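Local coordinates for protein peroxide stress sensing regulator (Streptococcus pyogenes, PDB 4I7H) that probably senses peroxide stress and regulates transcription as a metal-dependent, DNA-binding member of the FUR family, at residues Lys32-Tyr37 / Asn68-Leu73; Glu76-Glu81 / Tyr92-His97; Val100-Glu105 / Val138-Ile143. All coordinates share one frame; numbering follows the deposited sequence.

Contact 1 of 3, residues Lys32-Tyr37 / Asn68-Leu73; sequences KAIISY and NNLKVL
With CG1 anti to the carbonyl carbon (chi1 -69°) and the branch extended beyond it, Ile34 carries its CD1 onto Asn69, where the methyl comes within 3.7 Å of Asn69 CB. Ile35 on the same helix takes a similar shape, and here CG1 does the touching, 3.9 Å from CD1 of Leu73. The two isoleucines therefore reach the second helix at points one turn apart. Leu73 CD2 also lies against Ile35, 4.1 Å from its CD1, so both branches of the leucine take part. A looser touch joins Ile34 CG2 to Leu73 CD1 at 4.4 Å.

The Ile34 methyl lies closest to Asn69 CB and also brushes the amide carbon and ND2. That amide is engaged elsewhere, OD1 accepting from Arg31 NE and ND2 donating to the Thr65 carbonyl, which fixes its rotation beside the methyl. The helix axes pass 10.7 Å apart at -67°, a steep crossing that limits the touching patch to a few residues. Ile34 also packs on Leu54 and Ile35 on Val16 and Leu17. This buried helix pair fits the winged helix-turn-helix domain of FUR-family regulators, in which helix 63-75 would probably be the DNA-recognition helix.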
loop_
_atom_site.group_PDB
_atom_site.type_symbol
_atom_site.label_atom_id
_atom_site.label_comp_id
_atom_site.label_asym_id
_atom_site.label_seq_id
_atom_site.Cartn_x
_atom_site.Cartn_y
_atom_site.Cartn_z
ATOM N N LYS B 32 -25.139 5.590 2.518
ATOM C CA LYS B 32 -23.948 6.453 2.477
ATOM C C LYS B 32 -23.283 6.575 3.848
ATOM O O LYS B 32 -22.054 6.482 3.954
ATOM C CB LYS B 32 -24.299 7.852 1.956
ATOM C CG LYS B 32 -24.738 7.908 0.499
ATOM C CD LYS B 32 -25.208 9.313 0.143
ATOM C CE LYS B 32 -25.801 9.346 -1.261
ATOM N NZ LYS B 32 -26.508 10.631 -1.538
ATOM N N ALA B 33 -24.087 6.782 4.895
ATOM C CA ALA B 33 -23.530 6.949 6.239
ATOM C C ALA B 33 -22.802 5.697 6.736
ATOM O O ALA B 33 -21.751 5.788 7.380
ATOM C CB ALA B 33 -24.608 7.356 7.228
ATOM N N ILE B 34 -23.368 4.529 6.454
ATOM C CA ILE B 34 -22.748 3.271 6.840
ATOM C C ILE B 34 -21.441 3.080 6.047
ATOM O O ILE B 34 -20.410 2.722 6.614
ATOM C CB ILE B 34 -23.703 2.087 6.610
ATOM C CG1 ILE B 34 -24.872 2.171 7.618
ATOM C CG2 ILE B 34 -22.957 0.734 6.719
ATOM C CD1 ILE B 34 -26.020 1.204 7.300
ATOM N N ILE B 35 -21.480 3.335 4.748
ATOM C CA ILE B 35 -20.262 3.236 3.934
ATOM C C ILE B 35 -19.160 4.141 4.482
ATOM O O ILE B 35 -18.029 3.705 4.680
ATOM C CB ILE B 35 -20.526 3.605 2.478
ATOM C CG1 ILE B 35 -21.352 2.504 1.811
ATOM C CG2 ILE B 35 -19.207 3.799 1.735
ATOM C CD1 ILE B 35 -21.978 2.922 0.495
ATOM N N SER B 36 -19.505 5.398 4.732
ATOM C CA SER B 36 -18.538 6.362 5.215
ATOM C C SER B 36 -17.985 5.936 6.578
ATOM O O SER B 36 -16.779 6.053 6.829
ATOM C CB SER B 36 -19.170 7.753 5.260
ATOM O OG SER B 36 -18.271 8.692 5.810
ATOM N N TYR B 37 -18.856 5.417 7.441
ATOM C CA TYR B 37 -18.438 4.962 8.762
ATOM C C TYR B 37 -17.448 3.808 8.657
ATOM O O TYR B 37 -16.435 3.780 9.351
ATOM C CB TYR B 37 -19.654 4.529 9.590
ATOM C CG TYR B 37 -19.296 3.999 10.956
ATOM C CD1 TYR B 37 -18.988 2.655 11.142
ATOM C CD2 TYR B 37 -19.252 4.842 12.066
ATOM C CE1 TYR B 37 -18.649 2.159 12.391
ATOM C CE2 TYR B 37 -18.918 4.351 13.330
ATOM C CZ TYR B 37 -18.614 3.007 13.476
ATOM O OH TYR B 37 -18.283 2.491 14.709
ATOM N N ASN B 68 -29.135 -5.356 6.974
ATOM C CA ASN B 68 -29.604 -5.444 5.599
ATOM C C ASN B 68 -28.676 -4.725 4.633
ATOM O O ASN B 68 -28.376 -5.232 3.544
ATOM C CB ASN B 68 -31.021 -4.887 5.470
ATOM C CG ASN B 68 -32.062 -5.816 6.063
ATOM O OD1 ASN B 68 -31.820 -7.009 6.230
ATOM N ND2 ASN B 68 -33.233 -5.268 6.381
ATOM N N ASN B 69 -28.231 -3.541 5.039
ATOM C CA ASN B 69 -27.302 -2.758 4.227
ATOM C C ASN B 69 -25.952 -3.469 4.102
ATOM O O ASN B 69 -25.361 -3.520 3.029
ATOM C CB ASN B 69 -27.113 -1.357 4.820
ATOM C CG ASN B 69 -28.153 -0.362 4.310
ATOM O OD1 ASN B 69 -28.035 0.159 3.194
ATOM N ND2 ASN B 69 -29.173 -0.092 5.126
ATOM N N LEU B 70 -25.484 -4.033 5.206
ATOM C CA LEU B 70 -24.223 -4.758 5.209
ATOM C C LEU B 70 -24.291 -5.922 4.239
ATOM O O LEU B 70 -23.332 -6.182 3.516
ATOM C CB LEU B 70 -23.882 -5.237 6.621
ATOM C CG LEU B 70 -23.364 -4.171 7.603
ATOM C CD1 LEU B 70 -23.220 -4.734 9.028
ATOM C CD2 LEU B 70 -22.010 -3.596 7.129
ATOM N N LYS B 71 -25.431 -6.610 4.200
ATOM C CA LYS B 71 -25.578 -7.748 3.299
ATOM C C LYS B 71 -25.407 -7.338 1.840
ATOM O O LYS B 71 -24.759 -8.045 1.062
ATOM C CB LYS B 71 -26.913 -8.474 3.491
ATOM C CG LYS B 71 -26.980 -9.805 2.714
ATOM C CD LYS B 71 -26.329 -10.968 3.495
ATOM C CE LYS B 71 -24.836 -11.170 3.193
ATOM N NZ LYS B 71 -24.276 -12.406 3.846
ATOM N N VAL B 72 -25.972 -6.191 1.478
ATOM C CA VAL B 72 -25.862 -5.701 0.115
ATOM C C VAL B 72 -24.409 -5.363 -0.199
ATOM O O VAL B 72 -23.899 -5.745 -1.263
ATOM C CB VAL B 72 -26.727 -4.442 -0.121
ATOM C CG1 VAL B 72 -26.473 -3.874 -1.531
ATOM C CG2 VAL B 72 -28.197 -4.758 0.058
ATOM N N LEU B 73 -23.747 -4.666 0.727
ATOM C CA LEU B 73 -22.341 -4.299 0.534
ATOM C C LEU B 73 -21.412 -5.522 0.455
ATOM O O LEU B 73 -20.438 -5.530 -0.314
ATOM C CB LEU B 73 -21.880 -3.350 1.636
ATOM C CG LEU B 73 -22.590 -1.988 1.611
ATOM C CD1 LEU B 73 -22.233 -1.184 2.835
ATOM C CD2 LEU B 73 -22.213 -1.210 0.332
#

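Contact 2 of 3, residues Glu76-Glu81 / Tyr92-His97; sequences EGFVSE and YDFMGH. With NI (nickel (II) ion), chain F.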
loop_
_atom_site.group_PDB
_atom_site.type_symbol
_atom_site.label_atom_id
_atom_site.label_comp_id
_atom_site.label_asym_id
_atom_site.label_seq_id
_atom_site.Cartn_x
_atom_site.Cartn_y
_atom_site.Cartn_z
ATOM N N GLU B 76 -22.109 -7.167 -2.995
ATOM C CA GLU B 76 -21.527 -6.381 -4.082
ATOM C C GLU B 76 -20.003 -6.276 -3.955
ATOM O O GLU B 76 -19.348 -5.621 -4.772
ATOM C CB GLU B 76 -22.141 -4.987 -4.129
ATOM C CG GLU B 76 -23.634 -5.000 -4.389
ATOM C CD GLU B 76 -23.985 -5.636 -5.722
ATOM O OE1 GLU B 76 -23.166 -5.551 -6.676
ATOM O OE2 GLU B 76 -25.086 -6.223 -5.818
ATOM N N GLY B 77 -19.455 -6.905 -2.918
ATOM C CA GLY B 77 -18.016 -7.056 -2.778
ATOM C C GLY B 77 -17.255 -5.877 -2.208
ATOM O O GLY B 77 -16.058 -5.739 -2.455
ATOM N N PHE B 78 -17.929 -5.030 -1.436
ATOM C CA PHE B 78 -17.272 -3.868 -0.842
ATOM C C PHE B 78 -17.000 -4.016 0.644
ATOM O O PHE B 78 -16.271 -3.221 1.229
ATOM C CB PHE B 78 -18.052 -2.582 -1.120
ATOM C CG PHE B 78 -18.072 -2.202 -2.568
ATOM C CD1 PHE B 78 -17.040 -1.463 -3.113
ATOM C CD2 PHE B 78 -19.113 -2.600 -3.385
ATOM C CE1 PHE B 78 -17.036 -1.124 -4.442
ATOM C CE2 PHE B 78 -19.123 -2.261 -4.739
ATOM C CZ PHE B 78 -18.076 -1.519 -5.264
ATOM N N VAL B 79 -17.614 -5.011 1.269
ATOM C CA VAL B 79 -17.216 -5.377 2.629
ATOM C C VAL B 79 -17.142 -6.887 2.794
ATOM O O VAL B 79 -17.734 -7.647 2.021
ATOM C CB VAL B 79 -18.054 -4.666 3.765
ATOM C CG1 VAL B 79 -18.893 -3.542 3.212
ATOM C CG2 VAL B 79 -18.889 -5.649 4.572
ATOM N N SER B 80 -16.386 -7.313 3.789
ATOM C CA SER B 80 -16.180 -8.728 4.028
ATOM C C SER B 80 -16.657 -9.062 5.421
ATOM O O SER B 80 -16.540 -8.236 6.341
ATOM C CB SER B 80 -14.689 -9.048 3.943
ATOM O OG SER B 80 -13.981 -8.252 4.882
ATOM N N GLU B 81 -17.208 -10.260 5.574
ATOM C CA GLU B 81 -17.663 -10.722 6.881
ATOM C C GLU B 81 -16.581 -11.633 7.434
ATOM O O GLU B 81 -15.973 -12.414 6.696
ATOM C CB GLU B 81 -18.964 -11.526 6.755
ATOM C CG GLU B 81 -20.087 -10.805 6.047
ATOM C CD GLU B 81 -21.204 -11.743 5.598
ATOM O OE1 GLU B 81 -22.392 -11.337 5.664
ATOM O OE2 GLU B 81 -20.894 -12.880 5.163
ATOM N N TYR B 92 -17.212 -6.774 10.429
ATOM C CA TYR B 92 -17.347 -6.327 9.057
ATOM C C TYR B 92 -16.162 -5.436 8.706
ATOM O O TYR B 92 -15.697 -4.639 9.522
ATOM C CB TYR B 92 -18.689 -5.603 8.863
ATOM C CG TYR B 92 -19.857 -6.534 9.098
ATOM C CD1 TYR B 92 -20.379 -7.283 8.058
ATOM C CD2 TYR B 92 -20.397 -6.705 10.368
ATOM C CE1 TYR B 92 -21.438 -8.166 8.266
ATOM C CE2 TYR B 92 -21.464 -7.582 10.590
ATOM C CZ TYR B 92 -21.968 -8.309 9.539
ATOM O OH TYR B 92 -23.017 -9.179 9.748
ATOM N N ASP B 93 -15.663 -5.592 7.494
ATOM C CA ASP B 93 -14.452 -4.882 7.094
ATOM C C ASP B 93 -14.721 -4.239 5.760
ATOM O O ASP B 93 -15.053 -4.933 4.801
ATOM C CB ASP B 93 -13.300 -5.876 6.972
ATOM C CG ASP B 93 -12.084 -5.297 6.251
ATOM O OD1 ASP B 93 -11.675 -4.149 6.581
ATOM O OD2 ASP B 93 -11.543 -6.003 5.352
ATOM N N PHE B 94 -14.626 -2.919 5.683
ATOM C CA PHE B 94 -14.829 -2.314 4.383
ATOM C C PHE B 94 -13.567 -2.530 3.561
ATOM O O PHE B 94 -12.489 -2.043 3.915
ATOM C CB PHE B 94 -15.172 -0.830 4.456
ATOM C CG PHE B 94 -15.481 -0.242 3.115
ATOM C CD1 PHE B 94 -14.465 0.278 2.320
ATOM C CD2 PHE B 94 -16.774 -0.253 2.625
ATOM C CE1 PHE B 94 -14.735 0.785 1.071
ATOM C CE2 PHE B 94 -17.060 0.267 1.362
ATOM C CZ PHE B 94 -16.028 0.789 0.590
ATOM N N MET B 95 -13.683 -3.270 2.469
ATOM C CA MET B 95 -12.485 -3.569 1.694
ATOM C C MET B 95 -12.592 -3.130 0.243
ATOM O O MET B 95 -11.840 -3.590 -0.607
ATOM C CB MET B 95 -12.098 -5.046 1.836
ATOM C CG MET B 95 -13.264 -6.011 1.848
ATOM S SD MET B 95 -14.084 -6.052 0.266
ATOM C CE MET B 95 -14.491 -7.799 0.127
ATOM N N GLY B 96 -13.519 -2.217 -0.028
ATOM C CA GLY B 96 -13.708 -1.699 -1.369
ATOM C C GLY B 96 -12.468 -0.999 -1.915
ATOM O O GLY B 96 -11.752 -0.304 -1.197
ATOM N N HIS B 97 -12.234 -1.156 -3.213
ATOM C CA HIS B 97 -11.046 -0.588 -3.837
ATOM C C HIS B 97 -11.237 0.894 -4.101
ATOM O O HIS B 97 -12.315 1.453 -3.875
ATOM C CB HIS B 97 -10.780 -1.299 -5.167
ATOM C CG HIS B 97 -11.898 -1.153 -6.150
ATOM N ND1 HIS B 97 -12.951 -2.043 -6.212
ATOM C CD2 HIS B 97 -12.151 -0.205 -7.081
ATOM C CE1 HIS B 97 -13.791 -1.667 -7.155
ATOM N NE2 HIS B 97 -13.331 -0.555 -7.698
HETATM NI NI NI F . -13.993 1.067 -9.401
HETATM O O HOH W 1 -24.008 -10.429 7.389
#
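Strand 79-81 runs antiparallel to strand 92-94, the axes 4.5 Å apart. Ser80 and Asp93 form the hydrogen-bonded pair, with Ser80 N donating to Asp93 O at 2.9 Å and Asp93 N returning a bond to Ser80 O at 3.0 Å. Val79 with Phe94 and Glu81 with Tyr92 are the non-hydrogen-bonded pairs. Gly77, with its positive phi, closes the preceding helix in a Schellman motif, and the chain then turns into the strand.

Phe78 O serves two neighbours. It accepts from Met95 N at 2.9 Å, the donor standing 39° out of the carbonyl plane, and it also sits over one face of the Phe94 ring, displaced toward the rim. Phe94 has CG anti to its backbone nitrogen (chi1 -176°), which brings the ring against Phe78, with Phe94 CE2 3.9 Å from Phe78 CB. Val79 CG2 meets the edge of the Tyr92 ring near its plane. Further along, Glu81 CG lies 3.7 Å from Tyr92 CE1. A water joins Glu81 OE1 to Tyr92 OH. On the other face, Ser80 OG lies at weak, long range of both Asp93 O and OD2, either of which could take its single proton.

Both carboxylates have a lysine partner outside the hairpin: Glu81 OE1 forms a salt bridge with Lys71, Asp93 OD1 with Lys123. At the far end His97 NE2 binds nickel at 2.4 Å, together with His4, Asn15, His19 and His99. The exit of this probable DNA-binding wing is thus anchored directly to the metal, consistent with metal occupancy influencing the placement of the domain.

Contact 3 of 3, residues Val100-Glu105 / Val138-Ile143; sequences VNVVCE and VIAYGI. With ZN (zinc ion), chain E.
Val103 wedges between Ile139 and Tyr141 across a pair of parallel strands, 100-104 and 140-143, in the mixed sheet of the probable dimerisation domain. Its CG2 presses on Ile139 CD1 at 3.6 Å, while CB rests against Tyr141 CD2 at 3.9 Å, so one valine fills the dip between a branched chain and a ring. With CG1 anti to the backbone nitrogen (chi1 -153°), Val102 leans over the other face, where CG1 meets the small Ala140 CB at 3.6 Å and reaches on to the bare backbone of Gly142. Tyr131 of the second subunit packs on Val102 there.

Between these two faces run four backbone bonds, from Ala140 N to Asn101 O through to Glu105 N, 2.7 Å from Gly142 O.

Glu105 CG lies 3.8 Å from Tyr141 CB and the chain bends beyond it; OE1 forms a salt bridge with Arg135 NE and OE2 a hydrogen bond with Thr134 OG1, both of the second subunit. That arginine also makes a cation-pi contact with Tyr141. Residues 141-143 carry the sheet across the interface. At the end of strand 98-104, Cys104 SG binds zinc at 2.5 Å, alongside Cys107, Cys144 and Cys147.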
loop_
_atom_site.group_PDB
_atom_site.type_symbol
_atom_site.label_atom_id
_atom_site.label_comp_id
_atom_site.label_asym_id
_atom_site.label_seq_id
_atom_site.Cartn_x
_atom_site.Cartn_y
_atom_site.Cartn_z
ATOM N N VAL B 100 -6.440 5.391 -8.298
ATOM C CA VAL B 100 -5.436 6.428 -8.097
ATOM C C VAL B 100 -4.624 6.725 -9.362
ATOM O O VAL B 100 -4.519 5.876 -10.267
ATOM C CB VAL B 100 -4.555 6.150 -6.828
ATOM C CG1 VAL B 100 -4.923 4.841 -6.167
ATOM C CG2 VAL B 100 -3.053 6.229 -7.120
ATOM N N ASN B 101 -4.084 7.935 -9.433
ATOM C CA ASN B 101 -3.338 8.369 -10.615
ATOM C C ASN B 101 -1.857 8.018 -10.580
ATOM O O ASN B 101 -1.265 7.953 -9.499
ATOM C CB ASN B 101 -3.521 9.879 -10.797
ATOM C CG ASN B 101 -4.909 10.232 -11.293
ATOM O OD1 ASN B 101 -5.462 9.529 -12.143
ATOM N ND2 ASN B 101 -5.476 11.312 -10.775
ATOM N N VAL B 102 -1.274 7.760 -11.759
ATOM C CA VAL B 102 0.188 7.790 -11.927
ATOM C C VAL B 102 0.509 8.882 -12.946
ATOM O O VAL B 102 -0.154 8.969 -13.983
ATOM C CB VAL B 102 0.777 6.518 -12.556
ATOM C CG1 VAL B 102 2.233 6.312 -12.097
ATOM C CG2 VAL B 102 -0.076 5.319 -12.293
ATOM N N VAL B 103 1.525 9.691 -12.669
ATOM C CA VAL B 103 1.909 10.743 -13.584
ATOM C C VAL B 103 3.279 10.425 -14.194
ATOM O O VAL B 103 4.194 9.977 -13.481
ATOM C CB VAL B 103 1.955 12.102 -12.872
ATOM C CG1 VAL B 103 2.232 13.236 -13.889
ATOM C CG2 VAL B 103 0.628 12.348 -12.129
ATOM N N CYS B 104 3.425 10.628 -15.504
ATOM C CA CYS B 104 4.749 10.499 -16.123
ATOM C C CYS B 104 5.635 11.694 -15.766
ATOM O O CYS B 104 5.307 12.839 -16.073
ATOM C CB CYS B 104 4.670 10.363 -17.654
ATOM S SG CYS B 104 6.339 10.062 -18.298
ATOM N N GLU B 105 6.757 11.432 -15.111
ATOM C CA GLU B 105 7.678 12.505 -14.725
ATOM C C GLU B 105 8.360 13.179 -15.931
ATOM O O GLU B 105 9.086 14.169 -15.770
ATOM C CB GLU B 105 8.736 11.966 -13.765
ATOM C CG GLU B 105 8.153 11.324 -12.516
ATOM C CD GLU B 105 9.067 11.466 -11.308
ATOM O OE1 GLU B 105 8.986 12.505 -10.611
ATOM O OE2 GLU B 105 9.868 10.546 -11.060
ATOM N N VAL B 138 -2.807 9.766 -2.028
ATOM C CA VAL B 138 -1.752 9.095 -2.771
ATOM C C VAL B 138 -1.816 9.395 -4.265
ATOM O O VAL B 138 -2.902 9.438 -4.856
ATOM C CB VAL B 138 -1.803 7.563 -2.540
ATOM C CG1 VAL B 138 -0.755 6.825 -3.388
ATOM C CG2 VAL B 138 -1.573 7.249 -1.039
ATOM N N ILE B 139 -0.643 9.631 -4.852
ATOM C CA ILE B 139 -0.474 9.727 -6.301
ATOM C C ILE B 139 0.875 9.088 -6.609
ATOM O O ILE B 139 1.828 9.245 -5.852
ATOM C CB ILE B 139 -0.479 11.197 -6.786
ATOM C CG1 ILE B 139 -0.425 11.275 -8.312
ATOM C CG2 ILE B 139 0.678 11.990 -6.160
ATOM C CD1 ILE B 139 -0.942 12.609 -8.850
ATOM N N ALA B 140 0.952 8.342 -7.701
ATOM C CA ALA B 140 2.193 7.694 -8.059
ATOM C C ALA B 140 2.881 8.471 -9.187
ATOM O O ALA B 140 2.227 9.149 -9.993
ATOM C CB ALA B 140 1.940 6.266 -8.467
ATOM N N TYR B 141 4.203 8.382 -9.225
ATOM C CA TYR B 141 4.972 8.991 -10.298
ATOM C C TYR B 141 5.764 7.910 -11.003
ATOM O O TYR B 141 6.290 6.987 -10.357
ATOM C CB TYR B 141 5.906 10.077 -9.772
ATOM C CG TYR B 141 5.167 11.286 -9.283
ATOM C CD1 TYR B 141 4.820 11.414 -7.945
ATOM C CD2 TYR B 141 4.777 12.291 -10.165
ATOM C CE1 TYR B 141 4.121 12.517 -7.491
ATOM C CE2 TYR B 141 4.085 13.397 -9.724
ATOM C CZ TYR B 141 3.761 13.506 -8.384
ATOM O OH TYR B 141 3.072 14.610 -7.940
ATOM N N GLY B 142 5.855 8.026 -12.327
ATOM C CA GLY B 142 6.640 7.076 -13.082
ATOM C C GLY B 142 6.997 7.526 -14.488
ATOM O O GLY B 142 6.991 8.722 -14.795
ATOM N N ILE B 143 7.304 6.553 -15.343
ATOM C CA ILE B 143 7.641 6.824 -16.737
ATOM C C ILE B 143 6.665 6.058 -17.604
ATOM O O ILE B 143 6.617 4.824 -17.536
ATOM C CB ILE B 143 9.065 6.330 -17.082
ATOM C CG1 ILE B 143 10.061 6.683 -15.968
ATOM C CG2 ILE B 143 9.495 6.874 -18.431
ATOM C CD1 ILE B 143 10.366 8.159 -15.840
HETATM ZN ZN ZN E . 5.570 9.921 -20.654
HETATM O O HOH W 2 -4.243 9.715 -7.208
#

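From the N terminus the contacts come in series, with none nested or crossed. Contact 1 closes a 30-residue loop that includes helix 47-54, pairing helices 29-39 and 63-75. Helix 63-75 leads straight into contact 2, which closes the short loop of the hairpin 79-82/91-94. These two contacts touch: Leu70 CD1 packs on Tyr92 CE2 and Ile35 CG2 on Phe94 CE2, so helices and wing make one unit. The chain passes His97, strand 98-104 carries His99, another nickel ligand, at its start, and contact 3 closes a 32-residue loop holding helix 118-129. Its centre lies about 26 Å from that of contact 2; it ends at the zinc and borders the second subunit.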